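Local coordinates for RTX toxin (Vibrio vulnificus CMCP6, PDB 6A7H), which probably acts as a Ras/Rap1-specific endopeptidase, inactivating these small GTPases on behalf of a sepsis-causing pathogen, at residues Glu293-Leu298 and Asn468-Glu473; Lys303-Gly308 and Pro460-Ser465; Thr334-Leu339 and Lys430-Tyr435. One frame throughout, in Å; residues are numbered along the deposited sequence.

Overall arrangement
All three contacts belong to one α/β region, and they form a series running from its centre to its rim. Contact 3 joins the two middle strands of a four-stranded parallel sheet. Contact 2, whose centre lies about 10 Å from that of contact 3, ties the outermost strand 304-309 to strand 461-464, and Leu305 N and Ile307 N connect the two contacts by probable hydrogen bonds to Phe431 O and Ala433 O. Contact 1, about 8 Å centre to centre from contact 2, adds helix 290-298 and strand 470-473, the hairpin partner of 461-464. Contacts 1 and 3 do not touch; their nearest atoms are about 7 Å apart.

Contact 1 (Glu293-Leu298 and Asn468-Glu473); sequences EQLAVL and NQFTVE
Gln294, Leu295 and Leu298 set one side of helix 290-298 on Phe470, at the start of the second strand of the short antiparallel hairpin 461-464/470-473. The packing is tight around the aromatic ring. Leu298 CD1 lies over one face, 4.0 Å from the centroid of the Phe470 ring, in a CH-pi contact displaced toward the rim, where it comes within 3.6 Å of Phe470 CG. Leu295 CD2 approaches obliquely, 4.1 Å from Phe470 CE2. Phe320 meets the ring edge-to-face and Ile307 also touches it, so a broad flat phenylalanine suits a place where helix and parallel sheet converge on one hairpin residue.

Gln294 supplies the polar half. Its chain runs straight on from CG to the amide, carrying that group past the ring and leaving OE1 at the ring edge, near its plane. There Gln294 OE1 accepts a hydrogen bond from Phe470 N (2.7 Å), the donor standing out of the carbonyl plane. Glutamine fits because one amide offers both an acceptor and a donor, here answering two backbone groups that flank Gln469; NE2 also makes a weak bond to Gly290 O.

Toward solvent the contact loosens. The side chain of Gln469 is exposed. Asn468 turns its amide from the helix, and its OD1 is hydrogen-bonded to Arg319 NH1. Asn468 has a positive phi (55°), a left-handed conformation that asparagine tolerates well in turns. The second hydrogen bond of the Gln294 amide is the longer and more bent one: Gln294 NE2 reaches Asn468 O at 3.3 Å with an N-H...O angle of 138°, and the acceptor sits 30° out of the amide plane.

Contact 2 (Lys303-Gly308 and Pro460-Ser465); sequences KGLLIG and PALKVS
Leu306, Gly308 and Leu462 meet through flat peptide groups, neither segment having an aromatic ring. Leu462 N comes to Leu306 O at 2.9 Å, nearly along the C=O axis though bent at the hydrogen, and Leu462 CB packs close on the same carbonyl oxygen, 3.1 Å from Leu306 O. Leu462 O receives Gly308 N at 2.8 Å in a straighter bond (169° at the hydrogen). Leu462 thus holds the residues before and after Ile307, making a single bridge with it. Glycine suits position 308, where the side-chain direction points at Leu462 O and only a hydrogen stands there.

Side chains occupy both sides of strand 304-308. On one, Leu305 CD2 touches Leu462 CD1 at 4.0 Å and Ile307 CG2 meets Val464 CG1 at 4.2 Å. Val464 CG1 sits between its own backbone N and carbonyl carbon (chi1 61°), which turns it toward Ile307. These branched aliphatics continue into the layer containing Leu295, Leu298 and Phe470. On the other side, Leu306 CB rests 3.7 Å from Pro460 O.

The strands run in broadly the same direction but cross at 61°, so they splay apart beyond the bridge, and a water takes the place of a direct bond at each end. One accepts from Leu306 N and donates to Pro460 O; the second accepts from Val464 N and donates to Gly308 O. These buried backbone groups are thereby satisfied although the strands diverge.

The arrangement is that of a parallel α/β sheet whose edge strand is met, at one bridge and steeply, by a strand of a short antiparallel hairpin.

Contact 3 (Thr334-Leu339 and Lys430-Tyr435); sequences TVIGLL and KFVAIY
Thr334-Leu339 and Lys430-Tyr435 are joined first by backbone hydrogen bonds, which form a parallel ladder, regular from Val335 onward. Lys430 O receives Thr334 N at 2.8 Å and, weakly, Val335 N. Val432 then donates to Val335 O and accepts from Gly337 N, the latter at 2.7 Å, and Ile434 repeats the pattern with Gly337 O and Leu339 N.

CA-H...O contacts reinforce the ladder, among them Phe431 CA to Val335 O at 3.2 Å and Ala433 CA to Gly337 O at 3.3 Å. Gly337 and Ala433 form the closest pair, 4.1 Å between their CA atoms, an approach suited to a residue without a side chain facing one with only a methyl.

Apolar packing falls on two faces. On one, Ile336 and Val432 lie side by side, Ile336 CG1 being 3.7 Å from Val432 CG1, and helix 316-323 covers them through Val321. On the other, Val335 packs on Phe431 at their CB atoms, while helix 405-422 touches Phe431 and Ala433 with Leu422. Where the chain turns a corner at Leu339, this side chain crosses Tyr435 at about a right angle; CG anti to the backbone N (chi1 -175°) brings Leu339 CD2 to 3.9 Å from Tyr435 CD2.

Backbone polarity is thus largely paired within the sheet, strands 386-391 and 304-309 taking the outward-facing groups, while apolar side chains meet helices on both faces, the chemistry of the buried middle of a three-layer α/β sandwich.

Contact 1 (Glu293-Leu298 and Asn468-Glu473)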
ATOM      1  N   GLU A 293     -34.565  18.411  -5.189  1.00 55.44           N
ATOM      2  CA  GLU A 293     -35.412  17.236  -5.037  1.00 59.68           C
ATOM      3  C   GLU A 293     -34.687  15.944  -5.396  1.00 61.09           C
ATOM      4  O   GLU A 293     -34.947  14.898  -4.801  1.00 63.19           O
ATOM      5  CB  GLU A 293     -36.669  17.375  -5.890  1.00 61.28           C
ATOM      6  CG  GLU A 293     -37.553  18.553  -5.494  1.00 71.09           C
ATOM      7  CD  GLU A 293     -38.853  18.607  -6.289  1.00 79.72           C
ATOM      8  OE1 GLU A 293     -39.058  17.719  -7.146  1.00 79.34           O
ATOM      9  OE2 GLU A 293     -39.663  19.538  -6.060  1.00 84.42           O
ATOM     10  N   GLN A 294     -33.792  16.012  -6.378  1.00 58.15           N
ATOM     11  CA  GLN A 294     -32.989  14.849  -6.747  1.00 58.49           C
ATOM     12  C   GLN A 294     -32.106  14.432  -5.578  1.00 53.77           C
ATOM     13  O   GLN A 294     -32.007  13.245  -5.256  1.00 51.64           O
ATOM     14  CB  GLN A 294     -32.130  15.135  -7.978  1.00 55.49           C
ATOM     15  CG  GLN A 294     -32.840  14.933  -9.306  1.00 57.05           C
ATOM     16  CD  GLN A 294     -31.971  15.337 -10.483  1.00 63.32           C
ATOM     17  OE1 GLN A 294     -31.489  14.487 -11.227  1.00 62.04           O
ATOM     18  NE2 GLN A 294     -31.767  16.647 -10.657  1.00 69.63           N
ATOM     19  N   LEU A 295     -31.481  15.420  -4.940  1.00 49.65           N
ATOM     20  CA  LEU A 295     -30.640  15.171  -3.781  1.00 48.39           C
ATOM     21  C   LEU A 295     -31.434  14.501  -2.665  1.00 51.60           C
ATOM     22  O   LEU A 295     -30.992  13.498  -2.087  1.00 48.56           O
ATOM     23  CB  LEU A 295     -30.022  16.470  -3.275  1.00 46.12           C
ATOM     24  CG  LEU A 295     -28.894  17.045  -4.130  1.00 43.18           C
ATOM     25  CD1 LEU A 295     -28.348  18.310  -3.486  1.00 44.70           C
ATOM     26  CD2 LEU A 295     -27.789  16.020  -4.322  1.00 39.67           C
ATOM     27  N   ALA A 296     -32.610  15.052  -2.379  1.00 45.96           N
ATOM     28  CA  ALA A 296     -33.466  14.522  -1.323  1.00 43.22           C
ATOM     29  C   ALA A 296     -33.833  13.052  -1.557  1.00 54.97           C
ATOM     30  O   ALA A 296     -33.951  12.283  -0.603  1.00 56.53           O
ATOM     31  CB  ALA A 296     -34.708  15.356  -1.200  1.00 46.81           C
ATOM     32  N   VAL A 297     -34.005  12.667  -2.821  1.00 50.49           N
ATOM     33  CA  VAL A 297     -34.255  11.269  -3.170  1.00 49.66           C
ATOM     34  C   VAL A 297     -33.015  10.407  -2.949  1.00 49.77           C
ATOM     35  O   VAL A 297     -33.078   9.320  -2.367  1.00 46.34           O
ATOM     36  CB  VAL A 297     -34.703  11.124  -4.638  1.00 51.47           C
ATOM     37  CG1 VAL A 297     -34.614   9.655  -5.110  1.00 41.20           C
ATOM     38  CG2 VAL A 297     -36.105  11.661  -4.810  1.00 48.58           C
ATOM     39  N   LEU A 298     -31.879  10.903  -3.413  1.00 47.56           N
ATOM     40  CA  LEU A 298     -30.655  10.129  -3.342  1.00 44.42           C
ATOM     41  C   LEU A 298     -30.166   9.957  -1.903  1.00 44.48           C
ATOM     42  O   LEU A 298     -29.612   8.923  -1.561  1.00 43.32           O
ATOM     43  CB  LEU A 298     -29.592  10.788  -4.205  1.00 42.79           C
ATOM     44  CG  LEU A 298     -29.859  10.713  -5.701  1.00 47.60           C
ATOM     45  CD1 LEU A 298     -28.900  11.626  -6.441  1.00 53.79           C
ATOM     46  CD2 LEU A 298     -29.709   9.273  -6.169  1.00 40.38           C
ATOM     47  N   ASN A 468     -26.784  19.030 -14.380  1.00 62.01           N
ATOM     48  CA  ASN A 468     -27.046  18.558 -13.020  1.00 54.71           C
ATOM     49  C   ASN A 468     -28.157  17.516 -12.894  1.00 57.04           C
ATOM     50  O   ASN A 468     -28.817  17.442 -11.858  1.00 56.13           O
ATOM     51  CB  ASN A 468     -27.377  19.739 -12.107  1.00 51.91           C
ATOM     52  CG  ASN A 468     -26.242  20.727 -12.008  1.00 54.37           C
ATOM     53  OD1 ASN A 468     -25.079  20.374 -12.202  1.00 57.69           O
ATOM     54  ND2 ASN A 468     -26.569  21.977 -11.718  1.00 49.46           N
ATOM     55  N   GLN A 469     -28.362  16.714 -13.936  1.00 62.87           N
ATOM     56  CA  GLN A 469     -29.302  15.595 -13.859  1.00 64.18           C
ATOM     57  C   GLN A 469     -28.599  14.338 -13.372  1.00 53.74           C
ATOM     58  O   GLN A 469     -27.668  13.861 -14.013  1.00 51.92           O
ATOM     59  CB  GLN A 469     -29.954  15.325 -15.218  1.00 69.82           C
ATOM     60  CG  GLN A 469     -30.855  16.442 -15.683  1.00 88.71           C
ATOM     61  CD  GLN A 469     -31.982  16.706 -14.704  1.00 98.91           C
ATOM     62  OE1 GLN A 469     -32.566  15.773 -14.145  1.00 99.36           O
ATOM     63  NE2 GLN A 469     -32.283  17.983 -14.475  1.00103.83           N
ATOM     64  N   PHE A 470     -29.051  13.804 -12.241  1.00 49.96           N
ATOM     65  CA  PHE A 470     -28.501  12.563 -11.707  1.00 46.69           C
ATOM     66  C   PHE A 470     -29.151  11.355 -12.352  1.00 48.06           C
ATOM     67  O   PHE A 470     -30.355  11.358 -12.598  1.00 50.85           O
ATOM     68  CB  PHE A 470     -28.698  12.490 -10.192  1.00 47.43           C
ATOM     69  CG  PHE A 470     -27.769  13.372  -9.416  1.00 44.66           C
ATOM     70  CD1 PHE A 470     -26.527  12.903  -9.010  1.00 46.21           C
ATOM     71  CD2 PHE A 470     -28.135  14.668  -9.081  1.00 45.23           C
ATOM     72  CE1 PHE A 470     -25.652  13.718  -8.282  1.00 44.51           C
ATOM     73  CE2 PHE A 470     -27.268  15.492  -8.361  1.00 49.68           C
ATOM     74  CZ  PHE A 470     -26.019  15.010  -7.958  1.00 38.44           C
ATOM     75  N   THR A 471     -28.350  10.329 -12.631  1.00 45.97           N
ATOM     76  CA  THR A 471     -28.881   9.012 -12.992  1.00 49.40           C
ATOM     77  C   THR A 471     -28.139   7.909 -12.239  1.00 48.71           C
ATOM     78  O   THR A 471     -26.965   8.050 -11.890  1.00 46.18           O
ATOM     79  CB  THR A 471     -28.789   8.725 -14.510  1.00 57.00           C
ATOM     80  OG1 THR A 471     -27.488   9.075 -14.993  1.00 60.34           O
ATOM     81  CG2 THR A 471     -29.844   9.516 -15.277  1.00 51.97           C
ATOM     82  N   VAL A 472     -28.832   6.807 -11.991  1.00 47.99           N
ATOM     83  CA  VAL A 472     -28.228   5.674 -11.314  1.00 45.69           C
ATOM     84  C   VAL A 472     -27.556   4.760 -12.323  1.00 45.53           C
ATOM     85  O   VAL A 472     -28.204   4.247 -13.233  1.00 49.03           O
ATOM     86  CB  VAL A 472     -29.265   4.870 -10.510  1.00 48.59           C
ATOM     87  CG1 VAL A 472     -28.615   3.628  -9.889  1.00 43.04           C
ATOM     88  CG2 VAL A 472     -29.890   5.755  -9.445  1.00 55.39           C
ATOM     89  N   GLU A 473     -26.251   4.560 -12.162  1.00 42.15           N
ATOM     90  CA  GLU A 473     -25.514   3.667 -13.050  1.00 47.82           C
ATOM     91  C   GLU A 473     -25.787   2.217 -12.687  1.00 53.43           C
ATOM     92  O   GLU A 473     -25.763   1.852 -11.517  1.00 61.85           O
ATOM     93  CB  GLU A 473     -24.012   3.965 -12.991  1.00 48.54           C
ATOM     94  CG  GLU A 473     -23.622   5.284 -13.663  1.00 58.53           C
ATOM     95  CD  GLU A 473     -23.712   5.225 -15.182  1.00 76.09           C
ATOM     96  OE1 GLU A 473     -22.751   4.714 -15.795  1.00 87.59           O
ATOM     97  OE2 GLU A 473     -24.729   5.690 -15.763  1.00 74.56           O
TER

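Contact 2 (Lys303-Gly308 and Pro460-Ser465)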
ATOM      1  N   LYS A 303     -26.446   7.297   3.607  1.00 41.26           N
ATOM      2  CA  LYS A 303     -25.409   8.013   4.323  1.00 37.56           C
ATOM      3  C   LYS A 303     -24.643   8.994   3.408  1.00 41.83           C
ATOM      4  O   LYS A 303     -23.943   9.891   3.885  1.00 38.70           O
ATOM      5  CB  LYS A 303     -24.452   7.005   4.961  1.00 45.03           C
ATOM      6  CG  LYS A 303     -23.671   6.152   3.944  1.00 52.60           C
ATOM      7  CD  LYS A 303     -23.276   4.783   4.520  1.00 58.14           C
ATOM      8  CE  LYS A 303     -24.505   3.896   4.670  1.00 64.66           C
ATOM      9  NZ  LYS A 303     -24.179   2.594   5.292  1.00 68.51           N
ATOM     10  N   GLY A 304     -24.784   8.840   2.094  1.00 35.33           N
ATOM     11  CA  GLY A 304     -24.026   9.678   1.190  1.00 39.75           C
ATOM     12  C   GLY A 304     -24.342   9.487  -0.279  1.00 40.59           C
ATOM     13  O   GLY A 304     -25.256   8.739  -0.637  1.00 34.93           O
ATOM     14  N   LEU A 305     -23.587  10.202  -1.117  1.00 33.51           N
ATOM     15  CA  LEU A 305     -23.652  10.095  -2.570  1.00 33.79           C
ATOM     16  C   LEU A 305     -22.347   9.588  -3.151  1.00 29.73           C
ATOM     17  O   LEU A 305     -21.278  10.049  -2.752  1.00 38.67           O
ATOM     18  CB  LEU A 305     -23.934  11.448  -3.215  1.00 38.24           C
ATOM     19  CG  LEU A 305     -25.196  12.227  -2.937  1.00 46.05           C
ATOM     20  CD1 LEU A 305     -25.279  13.328  -3.969  1.00 48.70           C
ATOM     21  CD2 LEU A 305     -26.372  11.302  -3.042  1.00 53.57           C
ATOM     22  N   LEU A 306     -22.431   8.684  -4.122  1.00 27.17           N
ATOM     23  CA  LEU A 306     -21.252   8.228  -4.852  1.00 29.52           C
ATOM     24  C   LEU A 306     -21.351   8.684  -6.293  1.00 31.56           C
ATOM     25  O   LEU A 306     -22.230   8.242  -7.035  1.00 32.61           O
ATOM     26  CB  LEU A 306     -21.103   6.696  -4.790  1.00 27.39           C
ATOM     27  CG  LEU A 306     -20.826   6.076  -3.410  1.00 34.44           C
ATOM     28  CD1 LEU A 306     -20.840   4.548  -3.475  1.00 29.81           C
ATOM     29  CD2 LEU A 306     -19.497   6.576  -2.855  1.00 28.04           C
ATOM     30  N   ILE A 307     -20.452   9.572  -6.695  1.00 31.19           N
ATOM     31  CA  ILE A 307     -20.466  10.050  -8.062  1.00 32.59           C
ATOM     32  C   ILE A 307     -19.283   9.520  -8.863  1.00 31.45           C
ATOM     33  O   ILE A 307     -18.139   9.620  -8.439  1.00 37.68           O
ATOM     34  CB  ILE A 307     -20.479  11.573  -8.114  1.00 33.47           C
ATOM     35  CG1 ILE A 307     -21.719  12.092  -7.375  1.00 38.80           C
ATOM     36  CG2 ILE A 307     -20.473  12.037  -9.565  1.00 29.74           C
ATOM     37  CD1 ILE A 307     -21.876  13.614  -7.391  1.00 40.78           C
ATOM     38  N   GLY A 308     -19.575   8.944 -10.026  1.00 27.06           N
ATOM     39  CA  GLY A 308     -18.544   8.396 -10.886  1.00 30.27           C
ATOM     40  C   GLY A 308     -17.867   9.448 -11.744  1.00 41.84           C
ATOM     41  O   GLY A 308     -18.473  10.460 -12.103  1.00 55.97           O
ATOM     42  N   PRO A 460     -25.795   3.250  -4.227  1.00 37.64           N
ATOM     43  CA  PRO A 460     -25.767   3.105  -5.686  1.00 31.42           C
ATOM     44  C   PRO A 460     -24.657   3.951  -6.305  1.00 32.43           C
ATOM     45  O   PRO A 460     -24.192   4.909  -5.692  1.00 38.36           O
ATOM     46  CB  PRO A 460     -27.147   3.607  -6.106  1.00 38.51           C
ATOM     47  CG  PRO A 460     -27.460   4.660  -5.086  1.00 36.17           C
ATOM     48  CD  PRO A 460     -26.875   4.149  -3.784  1.00 34.22           C
ATOM     49  N   ALA A 461     -24.217   3.599  -7.504  1.00 33.21           N
ATOM     50  CA  ALA A 461     -23.238   4.425  -8.203  1.00 36.39           C
ATOM     51  C   ALA A 461     -23.985   5.420  -9.081  1.00 35.79           C
ATOM     52  O   ALA A 461     -24.911   5.036  -9.802  1.00 40.63           O
ATOM     53  CB  ALA A 461     -22.290   3.564  -9.039  1.00 32.54           C
ATOM     54  N   LEU A 462     -23.582   6.683  -9.026  1.00 29.78           N
ATOM     55  CA  LEU A 462     -24.302   7.747  -9.724  1.00 31.76           C
ATOM     56  C   LEU A 462     -23.495   8.463 -10.816  1.00 39.99           C
ATOM     57  O   LEU A 462     -22.257   8.444 -10.843  1.00 39.80           O
ATOM     58  CB  LEU A 462     -24.793   8.793  -8.718  1.00 37.88           C
ATOM     59  CG  LEU A 462     -25.659   8.300  -7.557  1.00 40.60           C
ATOM     60  CD1 LEU A 462     -25.939   9.427  -6.562  1.00 40.75           C
ATOM     61  CD2 LEU A 462     -26.951   7.714  -8.092  1.00 34.02           C
ATOM     62  N   LYS A 463     -24.230   9.120 -11.703  1.00 42.85           N
ATOM     63  CA  LYS A 463     -23.665   9.911 -12.775  1.00 46.13           C
ATOM     64  C   LYS A 463     -24.402  11.239 -12.800  1.00 48.83           C
ATOM     65  O   LYS A 463     -25.622  11.272 -12.670  1.00 50.15           O
ATOM     66  CB  LYS A 463     -23.804   9.162 -14.104  1.00 56.74           C
ATOM     67  CG  LYS A 463     -23.294   9.878 -15.347  1.00 63.38           C
ATOM     68  CD  LYS A 463     -23.430   8.956 -16.559  1.00 70.40           C
ATOM     69  CE  LYS A 463     -22.506   9.353 -17.711  1.00 76.15           C
ATOM     70  NZ  LYS A 463     -23.161  10.253 -18.700  1.00 81.23           N
ATOM     71  N   VAL A 464     -23.679  12.343 -12.936  1.00 49.05           N
ATOM     72  CA  VAL A 464     -24.355  13.626 -13.053  1.00 40.61           C
ATOM     73  C   VAL A 464     -23.981  14.245 -14.400  1.00 47.48           C
ATOM     74  O   VAL A 464     -22.827  14.162 -14.838  1.00 46.45           O
ATOM     75  CB  VAL A 464     -24.022  14.571 -11.851  1.00 42.89           C
ATOM     76  CG1 VAL A 464     -22.554  14.872 -11.769  1.00 37.32           C
ATOM     77  CG2 VAL A 464     -24.840  15.865 -11.928  1.00 47.14           C
ATOM     78  N   SER A 465     -24.977  14.820 -15.077  1.00 47.06           N
ATOM     79  CA  SER A 465     -24.794  15.343 -16.430  1.00 53.94           C
ATOM     80  C   SER A 465     -24.456  16.835 -16.443  1.00 57.99           C
ATOM     81  O   SER A 465     -24.411  17.481 -15.393  1.00 57.59           O
ATOM     82  CB  SER A 465     -26.052  15.105 -17.266  1.00 62.09           C
ATOM     83  OG  SER A 465     -27.076  16.022 -16.915  1.00 64.23           O
TER
HETATM   84  O   HOH W   1     -24.684   7.040  -4.047  1.00 28.09           O
HETATM   85  O   HOH W   2     -20.823  11.815 -13.167  1.00 45.00           O

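Contact 3 (Thr334-Leu339 and Lys430-Tyr435)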
ATOM      1  N   THR A 334     -21.568  17.163   4.970  1.00 39.76           N
ATOM      2  CA  THR A 334     -20.536  17.896   5.694  1.00 38.05           C
ATOM      3  C   THR A 334     -19.148  17.461   5.267  1.00 42.44           C
ATOM      4  O   THR A 334     -18.145  17.979   5.755  1.00 51.89           O
ATOM      5  CB  THR A 334     -20.665  17.714   7.220  1.00 43.93           C
ATOM      6  OG1 THR A 334     -20.522  16.329   7.543  1.00 42.98           O
ATOM      7  CG2 THR A 334     -22.026  18.229   7.726  1.00 34.66           C
ATOM      8  N   VAL A 335     -19.101  16.499   4.353  1.00 38.30           N
ATOM      9  CA  VAL A 335     -17.852  15.918   3.907  1.00 33.14           C
ATOM     10  C   VAL A 335     -17.849  15.697   2.397  1.00 39.19           C
ATOM     11  O   VAL A 335     -18.808  15.154   1.828  1.00 36.49           O
ATOM     12  CB  VAL A 335     -17.580  14.581   4.613  1.00 31.01           C
ATOM     13  CG1 VAL A 335     -16.474  13.810   3.901  1.00 27.79           C
ATOM     14  CG2 VAL A 335     -17.230  14.817   6.085  1.00 37.82           C
ATOM     15  N   ILE A 336     -16.759  16.118   1.759  1.00 30.34           N
ATOM     16  CA  ILE A 336     -16.541  15.889   0.337  1.00 27.30           C
ATOM     17  C   ILE A 336     -15.337  14.966   0.117  1.00 28.73           C
ATOM     18  O   ILE A 336     -14.234  15.248   0.577  1.00 33.16           O
ATOM     19  CB  ILE A 336     -16.322  17.203  -0.395  1.00 28.27           C
ATOM     20  CG1 ILE A 336     -17.613  18.038  -0.366  1.00 26.55           C
ATOM     21  CG2 ILE A 336     -15.871  16.937  -1.811  1.00 28.28           C
ATOM     22  CD1 ILE A 336     -17.381  19.545  -0.471  1.00 30.02           C
ATOM     23  N   GLY A 337     -15.546  13.855  -0.571  1.00 23.42           N
ATOM     24  CA  GLY A 337     -14.465  12.905  -0.757  1.00 22.74           C
ATOM     25  C   GLY A 337     -13.940  12.876  -2.182  1.00 27.17           C
ATOM     26  O   GLY A 337     -14.711  12.869  -3.156  1.00 31.67           O
ATOM     27  N   LEU A 338     -12.618  12.838  -2.300  1.00 31.02           N
ATOM     28  CA  LEU A 338     -11.953  12.857  -3.596  1.00 28.19           C
ATOM     29  C   LEU A 338     -11.032  11.654  -3.728  1.00 27.83           C
ATOM     30  O   LEU A 338     -10.088  11.510  -2.950  1.00 27.87           O
ATOM     31  CB  LEU A 338     -11.141  14.153  -3.774  1.00 26.11           C
ATOM     32  CG  LEU A 338     -11.853  15.498  -3.582  1.00 32.07           C
ATOM     33  CD1 LEU A 338     -10.912  16.646  -3.910  1.00 34.67           C
ATOM     34  CD2 LEU A 338     -13.156  15.604  -4.401  1.00 24.18           C
ATOM     35  N   LEU A 339     -11.290  10.797  -4.710  1.00 26.24           N
ATOM     36  CA  LEU A 339     -10.355   9.716  -5.010  1.00 26.94           C
ATOM     37  C   LEU A 339      -9.087  10.310  -5.635  1.00 31.00           C
ATOM     38  O   LEU A 339      -8.046   9.656  -5.703  1.00 36.47           O
ATOM     39  CB  LEU A 339     -10.992   8.673  -5.947  1.00 26.78           C
ATOM     40  CG  LEU A 339     -10.140   7.428  -6.247  1.00 28.69           C
ATOM     41  CD1 LEU A 339      -9.778   6.631  -4.959  1.00 19.01           C
ATOM     42  CD2 LEU A 339     -10.816   6.556  -7.282  1.00 33.24           C
ATOM     43  N   LYS A 430     -23.840  13.720   6.224  1.00 44.91           N
ATOM     44  CA  LYS A 430     -23.688  12.947   5.002  1.00 47.22           C
ATOM     45  C   LYS A 430     -22.457  13.358   4.198  1.00 44.95           C
ATOM     46  O   LYS A 430     -21.838  14.398   4.455  1.00 42.11           O
ATOM     47  CB  LYS A 430     -24.948  13.074   4.153  1.00 46.89           C
ATOM     48  CG  LYS A 430     -26.209  12.986   5.006  1.00 48.70           C
ATOM     49  CD  LYS A 430     -27.290  12.162   4.359  1.00 46.06           C
ATOM     50  CE  LYS A 430     -28.304  11.730   5.407  1.00 42.25           C
ATOM     51  NZ  LYS A 430     -29.346  10.880   4.818  1.00 48.54           N
ATOM     52  N   PHE A 431     -22.103  12.524   3.231  1.00 38.96           N
ATOM     53  CA  PHE A 431     -20.962  12.800   2.364  1.00 35.20           C
ATOM     54  C   PHE A 431     -21.349  12.760   0.892  1.00 34.98           C
ATOM     55  O   PHE A 431     -22.398  12.211   0.509  1.00 35.68           O
ATOM     56  CB  PHE A 431     -19.822  11.799   2.624  1.00 34.97           C
ATOM     57  CG  PHE A 431     -20.189  10.355   2.339  1.00 35.03           C
ATOM     58  CD1 PHE A 431     -20.076   9.828   1.053  1.00 30.40           C
ATOM     59  CD2 PHE A 431     -20.629   9.523   3.360  1.00 37.60           C
ATOM     60  CE1 PHE A 431     -20.410   8.494   0.793  1.00 36.39           C
ATOM     61  CE2 PHE A 431     -20.965   8.186   3.110  1.00 40.84           C
ATOM     62  CZ  PHE A 431     -20.854   7.667   1.826  1.00 33.02           C
ATOM     63  N   VAL A 432     -20.493  13.363   0.082  1.00 34.69           N
ATOM     64  CA  VAL A 432     -20.515  13.198  -1.354  1.00 33.88           C
ATOM     65  C   VAL A 432     -19.081  12.834  -1.742  1.00 34.02           C
ATOM     66  O   VAL A 432     -18.128  13.536  -1.412  1.00 35.96           O
ATOM     67  CB  VAL A 432     -21.007  14.469  -2.093  1.00 40.44           C
ATOM     68  CG1 VAL A 432     -20.197  15.680  -1.685  1.00 39.54           C
ATOM     69  CG2 VAL A 432     -20.965  14.274  -3.608  1.00 38.13           C
ATOM     70  N   ALA A 433     -18.925  11.697  -2.393  1.00 27.43           N
ATOM     71  CA  ALA A 433     -17.602  11.236  -2.744  1.00 28.24           C
ATOM     72  C   ALA A 433     -17.533  11.040  -4.254  1.00 32.32           C
ATOM     73  O   ALA A 433     -18.511  10.628  -4.880  1.00 33.22           O
ATOM     74  CB  ALA A 433     -17.275   9.951  -1.998  1.00 24.10           C
ATOM     75  N   ILE A 434     -16.391  11.369  -4.836  1.00 33.26           N
ATOM     76  CA  ILE A 434     -16.194  11.192  -6.260  1.00 27.48           C
ATOM     77  C   ILE A 434     -15.109  10.146  -6.501  1.00 34.67           C
ATOM     78  O   ILE A 434     -13.943  10.356  -6.137  1.00 32.20           O
ATOM     79  CB  ILE A 434     -15.820  12.513  -6.935  1.00 31.88           C
ATOM     80  CG1 ILE A 434     -16.970  13.519  -6.786  1.00 34.62           C
ATOM     81  CG2 ILE A 434     -15.519  12.286  -8.408  1.00 31.85           C
ATOM     82  CD1 ILE A 434     -16.579  14.940  -7.098  1.00 35.09           C
ATOM     83  N   TYR A 435     -15.515   9.022  -7.097  1.00 31.45           N
ATOM     84  CA  TYR A 435     -14.621   7.912  -7.465  1.00 30.86           C
ATOM     85  C   TYR A 435     -14.551   7.694  -8.979  1.00 37.87           C
ATOM     86  O   TYR A 435     -15.498   7.992  -9.711  1.00 38.06           O
ATOM     87  CB  TYR A 435     -15.094   6.612  -6.824  1.00 27.45           C
ATOM     88  CG  TYR A 435     -14.843   6.474  -5.338  1.00 26.64           C
ATOM     89  CD1 TYR A 435     -15.710   7.028  -4.400  1.00 26.85           C
ATOM     90  CD2 TYR A 435     -13.757   5.751  -4.875  1.00 32.19           C
ATOM     91  CE1 TYR A 435     -15.467   6.886  -3.039  1.00 31.04           C
ATOM     92  CE2 TYR A 435     -13.510   5.606  -3.529  1.00 26.66           C
ATOM     93  CZ  TYR A 435     -14.355   6.171  -2.618  1.00 27.53           C
ATOM     94  OH  TYR A 435     -14.075   5.999  -1.287  1.00 31.50           O
TER